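Local coordinates for FrpC operon protein (Neisseria meningitidis, PDB 5EDF) that probably takes part in adhesion as an iron-regulated meningococcal protein that binds the RTX protein FrpC, its detailed function being unknown, at residues Ile63-Lys68 with Asp99-Arg104; Trp74-Tyr79 with His212-Gln217. All coordinates share one frame; numbering follows the deposited sequence.

Contact 1 of 2, residues Ile63-Lys68 with Asp99-Arg104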
loop_
_atom_site.group_PDB
_atom_site.type_symbol
_atom_site.label_atom_id
_atom_site.label_comp_id
_atom_site.label_asym_id
_atom_site.label_seq_id
_atom_site.Cartn_x
_atom_site.Cartn_y
_atom_site.Cartn_z
ATOM N N ILE A 63 -8.064 -1.855 1.666
ATOM C CA ILE A 63 -8.300 -0.417 1.788
ATOM C C ILE A 63 -7.790 0.300 0.551
ATOM O O ILE A 63 -6.958 -0.254 -0.191
ATOM C CB ILE A 63 -7.677 0.175 3.074
ATOM C CG1 ILE A 63 -6.149 0.131 3.071
ATOM C CG2 ILE A 63 -8.271 -0.494 4.317
ATOM C CD1 ILE A 63 -5.510 1.034 4.168
ATOM N N SER A 64 -8.267 1.511 0.326
ATOM C CA SER A 64 -7.849 2.304 -0.816
ATOM C C SER A 64 -7.493 3.685 -0.308
ATOM O O SER A 64 -8.232 4.288 0.450
ATOM C CB SER A 64 -8.952 2.328 -1.896
ATOM O OG SER A 64 -9.341 1.039 -2.338
ATOM N N VAL A 65 -6.325 4.170 -0.713
ATOM C CA VAL A 65 -5.845 5.490 -0.324
ATOM C C VAL A 65 -5.504 6.360 -1.520
ATOM O O VAL A 65 -4.898 5.902 -2.499
ATOM C CB VAL A 65 -4.631 5.416 0.597
ATOM C CG1 VAL A 65 -4.966 4.758 1.958
ATOM C CG2 VAL A 65 -3.473 4.635 -0.063
ATOM N N TYR A 66 -5.915 7.610 -1.446
ATOM C CA TYR A 66 -5.480 8.609 -2.395
ATOM C C TYR A 66 -4.122 9.124 -1.953
ATOM O O TYR A 66 -3.926 9.452 -0.771
ATOM C CB TYR A 66 -6.492 9.766 -2.453
ATOM C CG TYR A 66 -6.086 10.976 -3.269
ATOM C CD1 TYR A 66 -5.917 10.896 -4.636
ATOM C CD2 TYR A 66 -5.881 12.185 -2.668
ATOM C CE1 TYR A 66 -5.561 11.991 -5.382
ATOM C CE2 TYR A 66 -5.556 13.291 -3.420
ATOM C CZ TYR A 66 -5.375 13.179 -4.764
ATOM O OH TYR A 66 -5.029 14.303 -5.530
ATOM N N TYR A 67 -3.176 9.185 -2.882
ATOM C CA TYR A 67 -1.848 9.722 -2.553
ATOM C C TYR A 67 -1.681 11.045 -3.248
ATOM O O TYR A 67 -2.093 11.229 -4.390
ATOM C CB TYR A 67 -0.723 8.732 -2.861
ATOM C CG TYR A 67 -0.446 8.471 -4.344
ATOM C CD1 TYR A 67 0.398 9.281 -5.065
ATOM C CD2 TYR A 67 -1.072 7.426 -5.009
ATOM C CE1 TYR A 67 0.633 9.047 -6.409
ATOM C CE2 TYR A 67 -0.832 7.169 -6.327
ATOM C CZ TYR A 67 0.026 7.972 -7.038
ATOM O OH TYR A 67 0.244 7.692 -8.375
ATOM N N LYS A 68 -1.112 11.990 -2.495
ATOM C CA LYS A 68 -1.046 13.384 -2.912
ATOM C C LYS A 68 0.292 14.029 -2.583
ATOM O O LYS A 68 0.819 13.865 -1.484
ATOM C CB LYS A 68 -2.171 14.134 -2.183
ATOM C CG LYS A 68 -2.341 15.564 -2.537
ATOM C CD LYS A 68 -3.495 16.185 -1.782
ATOM C CE LYS A 68 -3.195 16.508 -0.328
ATOM N NZ LYS A 68 -4.298 17.303 0.306
ATOM N N ASP A 99 -4.226 4.021 -4.479
ATOM C CA ASP A 99 -3.545 2.747 -4.278
ATOM C C ASP A 99 -4.384 1.822 -3.396
ATOM O O ASP A 99 -5.085 2.282 -2.487
ATOM C CB ASP A 99 -2.186 2.983 -3.608
ATOM C CG ASP A 99 -1.231 3.777 -4.441
ATOM O OD1 ASP A 99 -1.277 3.709 -5.679
ATOM O OD2 ASP A 99 -0.367 4.478 -3.834
ATOM N N ASP A 100 -4.290 0.522 -3.646
ATOM C CA ASP A 100 -4.940 -0.501 -2.839
ATOM C C ASP A 100 -3.949 -1.150 -1.916
ATOM O O ASP A 100 -2.827 -1.477 -2.334
ATOM C CB ASP A 100 -5.564 -1.551 -3.736
ATOM C CG ASP A 100 -6.727 -1.000 -4.519
ATOM O OD1 ASP A 100 -7.708 -0.595 -3.894
ATOM O OD2 ASP A 100 -6.627 -1.014 -5.761
ATOM N N ILE A 101 -4.326 -1.354 -0.672
ATOM C CA ILE A 101 -3.461 -1.978 0.319
ATOM C C ILE A 101 -4.186 -3.176 0.894
ATOM O O ILE A 101 -5.295 -3.033 1.423
ATOM C CB ILE A 101 -3.040 -0.968 1.426
ATOM C CG1 ILE A 101 -2.290 0.226 0.807
ATOM C CG2 ILE A 101 -2.223 -1.713 2.493
ATOM C CD1 ILE A 101 -2.134 1.400 1.733
ATOM N N VAL A 102 -3.606 -4.364 0.737
ATOM C CA VAL A 102 -4.257 -5.609 1.131
ATOM C C VAL A 102 -3.700 -6.057 2.471
ATOM O O VAL A 102 -2.499 -6.287 2.617
ATOM C CB VAL A 102 -4.132 -6.672 0.052
ATOM C CG1 VAL A 102 -4.766 -7.997 0.518
ATOM C CG2 VAL A 102 -4.771 -6.217 -1.245
ATOM N N ILE A 103 -4.603 -6.225 3.432
ATOM C CA ILE A 103 -4.280 -6.567 4.813
ATOM C C ILE A 103 -4.832 -7.946 5.126
ATOM O O ILE A 103 -6.030 -8.194 4.930
ATOM C CB ILE A 103 -4.877 -5.553 5.790
ATOM C CG1 ILE A 103 -4.421 -4.148 5.459
ATOM C CG2 ILE A 103 -4.510 -5.923 7.250
ATOM C CD1 ILE A 103 -5.172 -3.034 6.194
ATOM N N ARG A 104 -3.978 -8.824 5.642
ATOM C CA ARG A 104 -4.356 -10.170 6.105
ATOM C C ARG A 104 -3.722 -10.412 7.447
ATOM O O ARG A 104 -2.778 -9.732 7.828
ATOM C CB ARG A 104 -3.871 -11.268 5.152
ATOM C CG ARG A 104 -4.450 -11.141 3.794
ATOM C CD ARG A 104 -3.986 -12.287 2.899
ATOM N NE ARG A 104 -4.712 -13.477 3.285
ATOM C CZ ARG A 104 -5.727 -14.037 2.612
ATOM N NH1 ARG A 104 -6.122 -13.589 1.434
ATOM N NH2 ARG A 104 -6.319 -15.085 3.131
#
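Ile63 pairs with Ile101, and Val65 with Asp99, as hydrogen-bonded pairs of two antiparallel strands, with the non-hydrogen-bonded pair Ser64-Asp100 between them. Asp99 N bonds to Val65 O at 2.8 Å, whereas Ile63 N reaches Ile101 O at a bent N-H...O angle of 136°. On the face of Ile63, Val65, Asp99 and Ile101, branched side chains mesh. Ile63 holds CG1 in the crowded position between its own N and carbonyl carbon (chi1 67°), and this methylene rests 3.7 Å from Ile101 CB. The methyl CD1 of Ile101 lies against both Val65 CG2, 3.9 Å away, and Ile63 CD1. The other branch of Ile63, CG2, looks onto Ile103 CD1 at a looser 4.4 Å. Beta-branched residues suit extended backbone and give this face its relief, which helix 205-224 covers with Val215, Leu218 and Phe222. At the end of the same face the flat carboxylate of Asp99 lies close to the Tyr67 ring, the planes 19° apart, with OD2 3.3 Å from Tyr67 CD2. Tyr67 OH is bonded to Glu199. On the other face Ser64 OG donates to Asp100 OD1 at 2.8 Å, meeting the oxygen nearly along its C-O axis; Arg37 forms a salt bridge to the same oxygen. The Asp99 carboxylate is buried, yet Tyr211 OH and the backbone N of Phe196 bind OD2, and the N of Ile197 binds OD1. Three such donors would be expected to stabilise the negative charge of Asp99 inside the protein.

Contact 2 of 2, residues Trp74-Tyr79 with His212-Gln217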
loop_
_atom_site.group_PDB
_atom_site.type_symbol
_atom_site.label_atom_id
_atom_site.label_comp_id
_atom_site.label_asym_id
_atom_site.label_seq_id
_atom_site.Cartn_x
_atom_site.Cartn_y
_atom_site.Cartn_z
ATOM N N TRP A 74 4.826 13.290 0.241
ATOM C CA TRP A 74 3.567 12.716 -0.214
ATOM C C TRP A 74 2.753 12.355 1.024
ATOM O O TRP A 74 3.321 11.988 2.064
ATOM C CB TRP A 74 3.798 11.433 -0.989
ATOM C CG TRP A 74 4.559 11.575 -2.283
ATOM C CD1 TRP A 74 5.903 11.449 -2.473
ATOM C CD2 TRP A 74 3.991 11.796 -3.579
ATOM N NE1 TRP A 74 6.210 11.602 -3.806
ATOM C CE2 TRP A 74 5.059 11.826 -4.505
ATOM C CE3 TRP A 74 2.690 11.978 -4.050
ATOM C CZ2 TRP A 74 4.857 12.024 -5.873
ATOM C CZ3 TRP A 74 2.501 12.176 -5.392
ATOM C CH2 TRP A 74 3.574 12.189 -6.295
ATOM N N VAL A 75 1.428 12.423 0.913
ATOM C CA VAL A 75 0.534 11.989 1.985
ATOM C C VAL A 75 -0.536 11.068 1.444
ATOM O O VAL A 75 -0.816 11.088 0.246
ATOM C CB VAL A 75 -0.123 13.173 2.750
ATOM C CG1 VAL A 75 0.949 14.013 3.395
ATOM C CG2 VAL A 75 -1.021 13.984 1.825
ATOM N N LEU A 76 -1.119 10.276 2.337
ATOM C CA LEU A 76 -2.213 9.364 2.024
ATOM C C LEU A 76 -3.490 9.871 2.645
ATOM O O LEU A 76 -3.506 10.300 3.806
ATOM C CB LEU A 76 -1.948 7.962 2.573
ATOM C CG LEU A 76 -0.605 7.354 2.217
ATOM C CD1 LEU A 76 -0.468 5.983 2.893
ATOM C CD2 LEU A 76 -0.337 7.318 0.701
ATOM N N GLU A 77 -4.579 9.738 1.896
ATOM C CA GLU A 77 -5.885 10.211 2.361
ATOM C C GLU A 77 -6.976 9.190 2.139
ATOM O O GLU A 77 -6.985 8.528 1.112
ATOM C CB GLU A 77 -6.292 11.492 1.620
ATOM C CG GLU A 77 -5.334 12.624 1.845
ATOM C CD GLU A 77 -5.728 13.936 1.204
ATOM O OE1 GLU A 77 -6.588 13.964 0.302
ATOM O OE2 GLU A 77 -5.148 14.972 1.613
ATOM N N PRO A 78 -7.975 9.149 3.042
ATOM C CA PRO A 78 -9.232 8.464 2.735
ATOM C C PRO A 78 -10.055 9.326 1.805
ATOM O O PRO A 78 -9.712 10.478 1.528
ATOM C CB PRO A 78 -9.900 8.391 4.098
ATOM C CG PRO A 78 -9.458 9.645 4.780
ATOM C CD PRO A 78 -8.075 9.876 4.316
ATOM N N TYR A 79 -11.178 8.773 1.344
ATOM C CA TYR A 79 -12.131 9.551 0.566
ATOM C C TYR A 79 -12.600 10.762 1.345
ATOM O O TYR A 79 -13.046 10.643 2.514
ATOM C CB TYR A 79 -13.316 8.649 0.202
ATOM C CG TYR A 79 -14.425 9.239 -0.640
ATOM C CD1 TYR A 79 -14.597 8.848 -1.960
ATOM C CD2 TYR A 79 -15.326 10.159 -0.106
ATOM C CE1 TYR A 79 -15.634 9.342 -2.727
ATOM C CE2 TYR A 79 -16.389 10.659 -0.870
ATOM C CZ TYR A 79 -16.536 10.252 -2.182
ATOM O OH TYR A 79 -17.577 10.721 -3.003
ATOM N N HIS A 212 5.842 3.996 3.030
ATOM C CA HIS A 212 5.674 2.843 3.888
ATOM C C HIS A 212 5.531 3.207 5.349
ATOM O O HIS A 212 4.720 2.599 6.050
ATOM C CB HIS A 212 6.771 1.802 3.691
ATOM C CG HIS A 212 6.451 0.545 4.395
ATOM N ND1 HIS A 212 5.298 -0.169 4.110
ATOM C CD2 HIS A 212 7.059 -0.103 5.410
ATOM C CE1 HIS A 212 5.204 -1.178 4.944
ATOM N NE2 HIS A 212 6.271 -1.176 5.737
ATOM N N GLN A 213 6.256 4.223 5.809
ATOM C CA GLN A 213 6.103 4.670 7.181
ATOM C C GLN A 213 4.669 5.140 7.423
ATOM O O GLN A 213 4.098 4.908 8.494
ATOM C CB GLN A 213 7.104 5.795 7.502
ATOM C CG GLN A 213 8.525 5.320 7.576
ATOM C CD GLN A 213 9.553 6.450 7.674
ATOM O OE1 GLN A 213 9.315 7.571 7.240
ATOM N NE2 GLN A 213 10.711 6.126 8.188
ATOM N N GLN A 214 4.075 5.824 6.444
ATOM C CA GLN A 214 2.687 6.245 6.565
ATOM C C GLN A 214 1.736 5.043 6.623
ATOM O O GLN A 214 0.809 5.034 7.395
ATOM C CB GLN A 214 2.316 7.195 5.430
ATOM C CG GLN A 214 3.092 8.520 5.516
ATOM C CD GLN A 214 3.049 9.279 4.215
ATOM O OE1 GLN A 214 2.094 9.157 3.450
ATOM N NE2 GLN A 214 4.084 10.053 3.942
ATOM N N VAL A 215 2.018 4.003 5.836
ATOM C CA VAL A 215 1.204 2.787 5.839
ATOM C C VAL A 215 1.312 2.100 7.200
ATOM O O VAL A 215 0.302 1.661 7.744
ATOM C CB VAL A 215 1.597 1.841 4.711
ATOM C CG1 VAL A 215 0.871 0.522 4.863
ATOM C CG2 VAL A 215 1.287 2.473 3.381
ATOM N N GLU A 216 2.510 2.014 7.768
ATOM C CA GLU A 216 2.702 1.368 9.067
ATOM C C GLU A 216 1.895 2.114 10.131
ATOM O O GLU A 216 1.202 1.501 10.926
ATOM C CB GLU A 216 4.178 1.400 9.453
ATOM C CG GLU A 216 5.061 0.565 8.605
ATOM C CD GLU A 216 6.501 0.601 9.051
ATOM O OE1 GLU A 216 7.184 1.648 8.901
ATOM O OE2 GLU A 216 6.942 -0.456 9.534
ATOM N N GLN A 217 1.963 3.437 10.136
ATOM C CA GLN A 217 1.212 4.236 11.096
ATOM C C GLN A 217 -0.299 4.021 10.915
ATOM O O GLN A 217 -1.057 3.879 11.900
ATOM C CB GLN A 217 1.609 5.711 10.974
ATOM C CG GLN A 217 0.921 6.672 11.925
ATOM C CD GLN A 217 1.254 8.120 11.571
ATOM O OE1 GLN A 217 0.901 8.614 10.487
ATOM N NE2 GLN A 217 1.964 8.791 12.466
HETATM O O HOH W 1 -0.151 10.096 5.137
#
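Gln214 reaches from the helix to the backbone of strand 74-77, where its NE2 donates to Trp74 O at 2.8 Å. Its CG stands anti to the carbonyl carbon (chi1 -66°), and the chain beyond is extended, which carries the amide across to the strand. The bond is somewhat bent, 145° at the hydrogen, and the donor is tilted from the carbonyl plane. The other end of the amide works as an acceptor: a water donates to Gln214 OE1 and accepts from Leu76 N, 3.0 Å from each. Glutamine suits this place because one amide can serve a C=O directly and an N-H through water, on an edge of the strand that has no further strand beside it. Strand 73-77 is the outermost strand at one end of the large antiparallel sheet, and helix 205-224 packs over the sheet, the helix segment running at 31° to the strand segment. The CB of Leu76 points toward the helix segment; CD1 meets Val215 CG2 at 4.0 Å and lies as near to Gln214 CB, the side chains crossing obliquely. Val215 also touches Val191 and Tyr193, farther into the same sheet. Leu76 CG meets Gln214 OE1 at 3.5 Å, so the leucine packs against both the apolar stem and the polar end of the glutamine. The indole of Trp74 leads away from the helix segment, with NE1 bonded to Glu207 earlier in helix 205-224 and the ring edge-to-face with Phe196.

In the fold
From the N terminus, strand 61-70 supplies the first side of contact 1 and turns directly into strand 73-77, which supplies the first side of contact 2. After helix 84-93 the chain returns as strand 98-105 and closes the first loop, of 30 residues between the segments. Contact 2 closes much later, with 132 residues between its segments, once the remaining strands of the large sheet are laid down and the C-terminal helix 205-224 comes back. The two loops cross, since their segments alternate along the chain. Glu77 joins them, by a salt bridge to Lys68 and a probable backbone hydrogen bond to Tyr66. Contact 1 knits the sheet; contact 2 ties its outermost strand to the helix.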